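Local coordinates for protein D-alanyl-lipoteichoic acid synthetase (Streptococcus pneumoniae, PDB 3BMA) that probably takes part in the D-alanylation of lipoteichoic acid, a step of cell wall biogenesis in this Gram-positive bacterium, at residues S17-I23 against P73-Q78; A61-K66 against H208-L213. The protein carries 1 engineered substitution. Residues are numbered along the deposited sequence.

Contact 1 (S17-I23 against P73-Q78)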
ATOM      1  N   SER C  17     -12.475  30.027 -20.996  1.00 38.47           N
ATOM      2  CA  SER C  17     -11.215  29.535 -20.433  1.00 43.66           C
ATOM      3  C   SER C  17     -10.032  29.841 -21.345  1.00 42.61           C
ATOM      4  O   SER C  17      -8.937  30.146 -20.872  1.00 47.90           O
ATOM      5  CB  SER C  17     -11.288  28.026 -20.197  1.00 37.95           C
ATOM      6  OG  SER C  17     -12.376  27.699 -19.356  1.00 43.51           O
ATOM      7  N   ALA C  18     -10.277  29.763 -22.653  1.00 44.13           N
ATOM      8  CA  ALA C  18      -9.255  29.963 -23.679  1.00 39.10           C
ATOM      9  C   ALA C  18      -8.647  31.356 -23.668  1.00 38.65           C
ATOM     10  O   ALA C  18      -7.471  31.522 -23.986  1.00 32.83           O
ATOM     11  CB  ALA C  18      -9.827  29.657 -25.043  1.00 40.60           C
ATOM     12  N   VAL C  19      -9.452  32.347 -23.295  1.00 45.34           N
ATOM     13  CA  VAL C  19      -9.033  33.749 -23.325  1.00 45.74           C
ATOM     14  C   VAL C  19      -8.994  34.408 -21.940  1.00 46.01           C
ATOM     15  O   VAL C  19      -8.765  35.616 -21.836  1.00 46.53           O
ATOM     16  CB  VAL C  19      -9.926  34.585 -24.280  1.00 47.77           C
ATOM     17  CG1 VAL C  19      -9.875  34.023 -25.690  1.00 49.37           C
ATOM     18  CG2 VAL C  19     -11.360  34.627 -23.781  1.00 44.24           C
ATOM     19  N   ALA C  20      -9.211  33.614 -20.888  1.00 48.11           N
ATOM     20  CA  ALA C  20      -9.245  34.121 -19.507  1.00 47.14           C
ATOM     21  C   ALA C  20      -7.903  34.668 -19.033  1.00 45.22           C
ATOM     22  O   ALA C  20      -7.860  35.668 -18.311  1.00 44.30           O
ATOM     23  CB  ALA C  20      -9.730  33.044 -18.545  1.00 43.85           C
ATOM     24  N   THR C  21      -6.821  34.016 -19.464  1.00 51.22           N
ATOM     25  CA  THR C  21      -5.446  34.323 -19.037  1.00 56.94           C
ATOM     26  C   THR C  21      -5.329  34.606 -17.534  1.00 56.06           C
ATOM     27  O   THR C  21      -4.805  35.644 -17.118  1.00 56.99           O
ATOM     28  CB  THR C  21      -4.786  35.461 -19.881  1.00 61.75           C
ATOM     29  OG1 THR C  21      -5.615  36.630 -19.874  1.00 66.94           O
ATOM     30  CG2 THR C  21      -4.555  35.007 -21.318  1.00 62.86           C
ATOM     31  N   THR C  22      -5.862  33.689 -16.733  1.00 54.53           N
ATOM     32  CA  THR C  22      -5.725  33.750 -15.284  1.00 50.36           C
ATOM     33  C   THR C  22      -4.697  32.710 -14.874  1.00 46.36           C
ATOM     34  O   THR C  22      -4.180  31.977 -15.721  1.00 46.06           O
ATOM     35  CB  THR C  22      -7.067  33.488 -14.547  1.00 52.47           C
ATOM     36  OG1 THR C  22      -7.683  32.296 -15.053  1.00 49.72           O
ATOM     37  CG2 THR C  22      -8.018  34.670 -14.710  1.00 49.12           C
ATOM     38  N   ILE C  23      -4.400  32.659 -13.579  1.00 46.41           N
ATOM     39  CA  ILE C  23      -3.500  31.653 -13.025  1.00 42.77           C
ATOM     40  C   ILE C  23      -4.164  30.284 -13.150  1.00 40.45           C
ATOM     41  O   ILE C  23      -3.510  29.308 -13.521  1.00 38.83           O
ATOM     42  CB  ILE C  23      -3.122  31.979 -11.554  1.00 43.43           C
ATOM     43  CG1 ILE C  23      -2.364  33.308 -11.487  1.00 41.88           C
ATOM     44  CG2 ILE C  23      -2.266  30.876 -10.953  1.00 47.83           C
ATOM     45  CD1 ILE C  23      -2.400  33.978 -10.133  1.00 48.74           C
ATOM     46  N   PRO C  73      -7.348  29.764 -30.427  1.00 38.08           N
ATOM     47  CA  PRO C  73      -6.215  29.697 -29.502  1.00 37.89           C
ATOM     48  C   PRO C  73      -6.659  29.422 -28.065  1.00 37.75           C
ATOM     49  O   PRO C  73      -7.660  29.981 -27.616  1.00 37.51           O
ATOM     50  CB  PRO C  73      -5.594  31.101 -29.595  1.00 35.07           C
ATOM     51  CG  PRO C  73      -6.217  31.746 -30.799  1.00 38.30           C
ATOM     52  CD  PRO C  73      -7.571  31.134 -30.922  1.00 36.00           C
ATOM     53  N   TYR C  74      -5.943  28.533 -27.376  1.00 37.01           N
ATOM     54  CA  TYR C  74      -6.040  28.427 -25.922  1.00 35.63           C
ATOM     55  C   TYR C  74      -4.790  29.075 -25.348  1.00 33.34           C
ATOM     56  O   TYR C  74      -3.701  28.510 -25.419  1.00 34.06           O
ATOM     57  CB  TYR C  74      -6.166  26.974 -25.437  1.00 35.17           C
ATOM     58  CG  TYR C  74      -6.673  26.880 -24.003  1.00 34.71           C
ATOM     59  CD1 TYR C  74      -8.008  26.587 -23.735  1.00 32.74           C
ATOM     60  CD2 TYR C  74      -5.822  27.112 -22.917  1.00 30.65           C
ATOM     61  CE1 TYR C  74      -8.481  26.522 -22.426  1.00 31.07           C
ATOM     62  CE2 TYR C  74      -6.288  27.052 -21.604  1.00 31.44           C
ATOM     63  CZ  TYR C  74      -7.617  26.755 -21.367  1.00 36.49           C
ATOM     64  OH  TYR C  74      -8.076  26.688 -20.069  1.00 43.63           O
ATOM     65  N   LEU C  75      -4.961  30.260 -24.776  1.00 32.75           N
ATOM     66  CA  LEU C  75      -3.833  31.065 -24.330  1.00 39.85           C
ATOM     67  C   LEU C  75      -3.276  30.556 -23.006  1.00 41.66           C
ATOM     68  O   LEU C  75      -3.928  30.638 -21.963  1.00 46.75           O
ATOM     69  CB  LEU C  75      -4.225  32.545 -24.250  1.00 41.61           C
ATOM     70  CG  LEU C  75      -4.961  33.128 -25.468  1.00 42.79           C
ATOM     71  CD1 LEU C  75      -5.599  34.462 -25.119  1.00 44.13           C
ATOM     72  CD2 LEU C  75      -4.058  33.250 -26.692  1.00 36.37           C
ATOM     73  N   LEU C  76      -2.065  30.011 -23.073  1.00 40.27           N
ATOM     74  CA  LEU C  76      -1.416  29.404 -21.924  1.00 34.12           C
ATOM     75  C   LEU C  76      -0.195  30.196 -21.488  1.00 40.04           C
ATOM     76  O   LEU C  76       0.914  29.977 -21.981  1.00 46.50           O
ATOM     77  CB  LEU C  76      -1.026  27.959 -22.238  1.00 33.86           C
ATOM     78  CG  LEU C  76      -2.171  26.961 -22.393  1.00 38.52           C
ATOM     79  CD1 LEU C  76      -1.744  25.795 -23.261  1.00 41.09           C
ATOM     80  CD2 LEU C  76      -2.662  26.478 -21.034  1.00 37.54           C
ATOM     81  N   GLY C  77      -0.401  31.117 -20.554  1.00 40.39           N
ATOM     82  CA  GLY C  77       0.699  31.881 -19.994  1.00 40.57           C
ATOM     83  C   GLY C  77       0.297  33.033 -19.103  1.00 42.21           C
ATOM     84  O   GLY C  77      -0.801  33.580 -19.224  1.00 47.84           O
ATOM     85  N   GLN C  78       1.206  33.388 -18.199  1.00 41.56           N
ATOM     86  CA  GLN C  78       1.069  34.554 -17.334  1.00 42.12           C
ATOM     87  C   GLN C  78       2.443  35.198 -17.144  1.00 38.21           C
ATOM     88  O   GLN C  78       3.449  34.663 -17.608  1.00 35.38           O
ATOM     89  CB  GLN C  78       0.483  34.145 -15.980  1.00 49.45           C
ATOM     90  CG  GLN C  78      -1.026  33.967 -15.929  1.00 49.35           C
ATOM     91  CD  GLN C  78      -1.758  35.283 -16.038  1.00 63.12           C
ATOM     92  OE1 GLN C  78      -1.911  36.006 -15.056  1.00 67.22           O
ATOM     93  NE2 GLN C  78      -2.214  35.604 -17.240  1.00 70.18           N
TER
HETATM   94  O   HOH W   1      -6.519  31.345 -20.772  1.00 38.72           O
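Strand 72-76 receives the chain leaving helix 11-18 along its side, and one backbone hydrogen bond fastens the two: Leu75 N donates to Ala18 O at 2.9 Å and 164°. Beside it a water accepts from Thr21 N (3.0 Å) and lies 2.7 Å from Ser17 O and 2.9 Å from Leu75 O, bridging turn and strand.

Tyr74 adopts the t rotamer, which lays its ring against the helix end at Ala18. Ala18 CA sits over the ring face, 3.9 Å from the centroid and 24° off the normal, a CH-pi contact that a residue as small as alanine permits. The ring reaches on until its OH is 3.5 Å from Ser17 CB; Ser17 OG bonds to Ala13 O and Gln31 NE2.

Leu75, in the m,t rotamer, points at the opposite segment, its CD1 3.9 Å from Val19 CA and its CB 3.8 Å from Thr21 CG2. Thr21 has left-handed backbone angles (42/52), unusual for a beta-branched residue, and its p rotamer supports a weak bond from OG1 to Ala20 O. Gln78 folds its m,m side chain back so that NE2 donates to Gly77 O (3.2 Å); it also lies 2.6 Å from Thr21 O, too poorly angled for a hydrogen bond. Thr22 is the N-cap of helix 23-27, its hydroxyl capping a backbone N just past the segment.

Strand 72-76 is outermost in the parallel five-stranded sheet, hydrogen-bonded through Tyr74 and Leu76 to strand 43-47, so the N-terminal chain caps its other edge in an alpha/beta fold consistent with the SGNH hydrolase clan.

Contact 2 (A61-K66 against H208-L213)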
ATOM      1  N   ALA C  61      -6.762  35.792 -30.683  1.00 44.44           N
ATOM      2  CA  ALA C  61      -8.035  35.340 -30.129  1.00 41.33           C
ATOM      3  C   ALA C  61      -9.226  36.061 -30.765  1.00 42.38           C
ATOM      4  O   ALA C  61     -10.296  35.475 -30.926  1.00 43.22           O
ATOM      5  CB  ALA C  61      -8.043  35.533 -28.629  1.00 42.22           C
ATOM      6  N   VAL C  62      -9.028  37.330 -31.119  1.00 43.02           N
ATOM      7  CA  VAL C  62     -10.070  38.158 -31.734  1.00 46.37           C
ATOM      8  C   VAL C  62     -10.286  37.775 -33.204  1.00 48.11           C
ATOM      9  O   VAL C  62     -11.429  37.594 -33.642  1.00 54.03           O
ATOM     10  CB  VAL C  62      -9.743  39.670 -31.585  1.00 44.91           C
ATOM     11  CG1 VAL C  62     -10.747  40.535 -32.333  1.00 49.54           C
ATOM     12  CG2 VAL C  62      -9.710  40.058 -30.117  1.00 46.00           C
ATOM     13  N   LEU C  63      -9.187  37.625 -33.943  1.00 47.58           N
ATOM     14  CA  LEU C  63      -9.220  37.254 -35.360  1.00 45.92           C
ATOM     15  C   LEU C  63      -9.827  35.876 -35.617  1.00 47.27           C
ATOM     16  O   LEU C  63     -10.494  35.676 -36.631  1.00 50.26           O
ATOM     17  CB  LEU C  63      -7.818  37.313 -35.978  1.00 45.82           C
ATOM     18  CG  LEU C  63      -7.028  38.627 -35.987  1.00 44.36           C
ATOM     19  CD1 LEU C  63      -5.679  38.405 -36.651  1.00 43.97           C
ATOM     20  CD2 LEU C  63      -7.785  39.753 -36.680  1.00 44.21           C
ATOM     21  N   ALA C  64      -9.597  34.936 -34.701  1.00 45.91           N
ATOM     22  CA  ALA C  64     -10.152  33.584 -34.828  1.00 44.18           C
ATOM     23  C   ALA C  64     -11.669  33.533 -34.623  1.00 43.95           C
ATOM     24  O   ALA C  64     -12.349  32.685 -35.206  1.00 45.23           O
ATOM     25  CB  ALA C  64      -9.454  32.627 -33.875  1.00 35.09           C
ATOM     26  N   GLU C  65     -12.187  34.446 -33.803  1.00 46.30           N
ATOM     27  CA  GLU C  65     -13.601  34.450 -33.436  1.00 49.87           C
ATOM     28  C   GLU C  65     -14.499  35.127 -34.476  1.00 55.73           C
ATOM     29  O   GLU C  65     -15.510  34.547 -34.890  1.00 56.30           O
ATOM     30  CB  GLU C  65     -13.801  35.074 -32.047  1.00 48.48           C
ATOM     31  CG  GLU C  65     -15.230  34.983 -31.499  1.00 49.97           C
ATOM     32  CD  GLU C  65     -15.785  33.564 -31.492  1.00 56.00           C
ATOM     33  OE1 GLU C  65     -16.912  33.375 -31.995  1.00 57.55           O
ATOM     34  OE2 GLU C  65     -15.101  32.641 -30.994  1.00 54.56           O
ATOM     35  N   LYS C  66     -14.135  36.347 -34.879  1.00 59.86           N
ATOM     36  CA  LYS C  66     -14.880  37.093 -35.900  1.00 60.02           C
ATOM     37  C   LYS C  66     -14.909  36.329 -37.221  1.00 60.15           C
ATOM     38  O   LYS C  66     -15.973  36.146 -37.815  1.00 64.43           O
ATOM     39  CB  LYS C  66     -14.307  38.517 -36.070  1.00 59.14           C
ATOM     40  CG  LYS C  66     -14.575  39.247 -37.417  1.00 62.96           C
ATOM     41  CD  LYS C  66     -16.063  39.430 -37.790  1.00 69.74           C
ATOM     42  CE  LYS C  66     -16.782  40.453 -36.938  1.00 67.57           C
ATOM     43  NZ  LYS C  66     -16.461  41.836 -37.369  1.00 66.79           N
ATOM     44  N   HIS C 208     -12.174  41.566 -23.440  1.00 77.49           N
ATOM     45  CA  HIS C 208     -10.997  41.165 -24.206  1.00 75.09           C
ATOM     46  C   HIS C 208     -11.288  40.693 -25.634  1.00 71.61           C
ATOM     47  O   HIS C 208     -10.506  40.969 -26.543  1.00 72.76           O
ATOM     48  CB  HIS C 208     -10.202  40.099 -23.449  1.00 78.01           C
ATOM     49  CG  HIS C 208      -9.547  40.604 -22.198  1.00 85.83           C
ATOM     50  ND1 HIS C 208      -9.459  39.850 -21.049  1.00 88.48           N
ATOM     51  CD2 HIS C 208      -8.946  41.785 -21.919  1.00 90.16           C
ATOM     52  CE1 HIS C 208      -8.832  40.543 -20.115  1.00 90.77           C
ATOM     53  NE2 HIS C 208      -8.511  41.722 -20.617  1.00 89.99           N
ATOM     54  N   VAL C 209     -12.400  39.986 -25.829  1.00 68.51           N
ATOM     55  CA  VAL C 209     -12.726  39.414 -27.141  1.00 64.68           C
ATOM     56  C   VAL C 209     -13.943  40.067 -27.808  1.00 67.06           C
ATOM     57  O   VAL C 209     -13.834  40.559 -28.934  1.00 67.11           O
ATOM     58  CB  VAL C 209     -12.882  37.864 -27.084  1.00 61.34           C
ATOM     59  CG1 VAL C 209     -13.405  37.301 -28.406  1.00 56.11           C
ATOM     60  CG2 VAL C 209     -11.559  37.215 -26.742  1.00 58.52           C
ATOM     61  N   ALA C 210     -15.077  40.087 -27.107  1.00 68.02           N
ATOM     62  CA  ALA C 210     -16.361  40.521 -27.681  1.00 68.33           C
ATOM     63  C   ALA C 210     -16.441  42.002 -28.074  1.00 70.73           C
ATOM     64  O   ALA C 210     -17.198  42.361 -28.982  1.00 75.25           O
ATOM     65  CB  ALA C 210     -17.518  40.152 -26.755  1.00 64.85           C
ATOM     66  N   LYS C 211     -15.666  42.849 -27.398  1.00 71.55           N
ATOM     67  CA  LYS C 211     -15.661  44.287 -27.682  1.00 72.40           C
ATOM     68  C   LYS C 211     -14.898  44.658 -28.958  1.00 71.47           C
ATOM     69  O   LYS C 211     -15.211  45.665 -29.599  1.00 71.49           O
ATOM     70  CB  LYS C 211     -15.128  45.093 -26.485  1.00 74.67           C
ATOM     71  CG  LYS C 211     -16.084  45.217 -25.279  1.00 82.41           C
ATOM     72  CD  LYS C 211     -17.214  46.241 -25.467  1.00 87.51           C
ATOM     73  CE  LYS C 211     -18.556  45.585 -25.804  1.00 87.36           C
ATOM     74  NZ  LYS C 211     -19.064  44.693 -24.721  1.00 87.58           N
ATOM     75  N   TYR C 212     -13.911  43.843 -29.323  1.00 69.11           N
ATOM     76  CA  TYR C 212     -13.113  44.081 -30.531  1.00 67.73           C
ATOM     77  C   TYR C 212     -13.709  43.440 -31.795  1.00 69.99           C
ATOM     78  O   TYR C 212     -13.171  43.605 -32.894  1.00 72.46           O
ATOM     79  CB  TYR C 212     -11.667  43.610 -30.329  1.00 65.01           C
ATOM     80  CG  TYR C 212     -10.882  44.412 -29.314  1.00 60.23           C
ATOM     81  CD1 TYR C 212     -10.340  45.651 -29.646  1.00 57.98           C
ATOM     82  CD2 TYR C 212     -10.671  43.925 -28.025  1.00 61.88           C
ATOM     83  CE1 TYR C 212      -9.618  46.393 -28.717  1.00 62.55           C
ATOM     84  CE2 TYR C 212      -9.943  44.656 -27.087  1.00 60.34           C
ATOM     85  CZ  TYR C 212      -9.419  45.888 -27.441  1.00 62.73           C
ATOM     86  OH  TYR C 212      -8.700  46.621 -26.523  1.00 61.84           O
ATOM     87  N   LEU C 213     -14.816  42.717 -31.634  1.00 69.12           N
ATOM     88  CA  LEU C 213     -15.486  42.067 -32.759  1.00 69.27           C
ATOM     89  C   LEU C 213     -16.288  43.060 -33.599  1.00 72.31           C
ATOM     90  O   LEU C 213     -16.434  42.882 -34.807  1.00 71.87           O
ATOM     91  CB  LEU C 213     -16.399  40.930 -32.277  1.00 67.50           C
ATOM     92  CG  LEU C 213     -15.793  39.735 -31.529  1.00 64.67           C
ATOM     93  CD1 LEU C 213     -16.883  38.761 -31.104  1.00 65.80           C
ATOM     94  CD2 LEU C 213     -14.730  39.021 -32.347  1.00 63.95           C
TER
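Helix 60-66 and the chain 208-213, loosened by a pi-type turn at 208-210, run in roughly the same direction: CA atoms lie 5.5 Å apart at Val62 and Val209, and 5.9 Å apart four residues later at Lys66 and Leu213. The first approach suits the compact Ala61, Val62 and Val209, whereas Leu213 and Lys66 lie alongside each other. Val62 wedges in, its CG2 3.8 Å from His208 O and its CG1 3.8 Å from Tyr212 CB. Leu213 extends CD2 to 3.8 Å from both Val62 O and Lys66 CB, and to 4.1 Å from Glu65 CB. Ala61 CB meets Val209 CG2 at 4.3 Å. Glu65 contributes only its aliphatic part here, since its carboxylate forms a salt bridge with Arg72. Lys66 curls round with chi2 to chi4 all p, and its NZ donates to Leu213 O at 2.8 Å. An apolar seam thus supplies most of the packing, while the Lys66 ammonium group closes its partly exposed end on the main-chain carbonyl of Leu213.

From the N terminus, helix 11-18 ends within segment 17-23, which waits for the strand and turn 73-78; contact 1 closes that loop of 49 intervening residues. Inside the loop lies 61-66, and contact 2 closes a loop of 141 intervening residues, from 61-66 to 208-213, so the two contacts cross along the chain rather than nest. Their centres are 14 Å apart and they touch: Val19 CG1 packs 3.8 Å from both Ala61 CB and Val209 CG2, and Pro73 CD lies 3.8 Å from Ala64 CB. Helix 60-66, followed in sequence by the edge strand 72-76, therefore joins the two, linking the N-terminal chain and sheet edge to the end of helix 202-210.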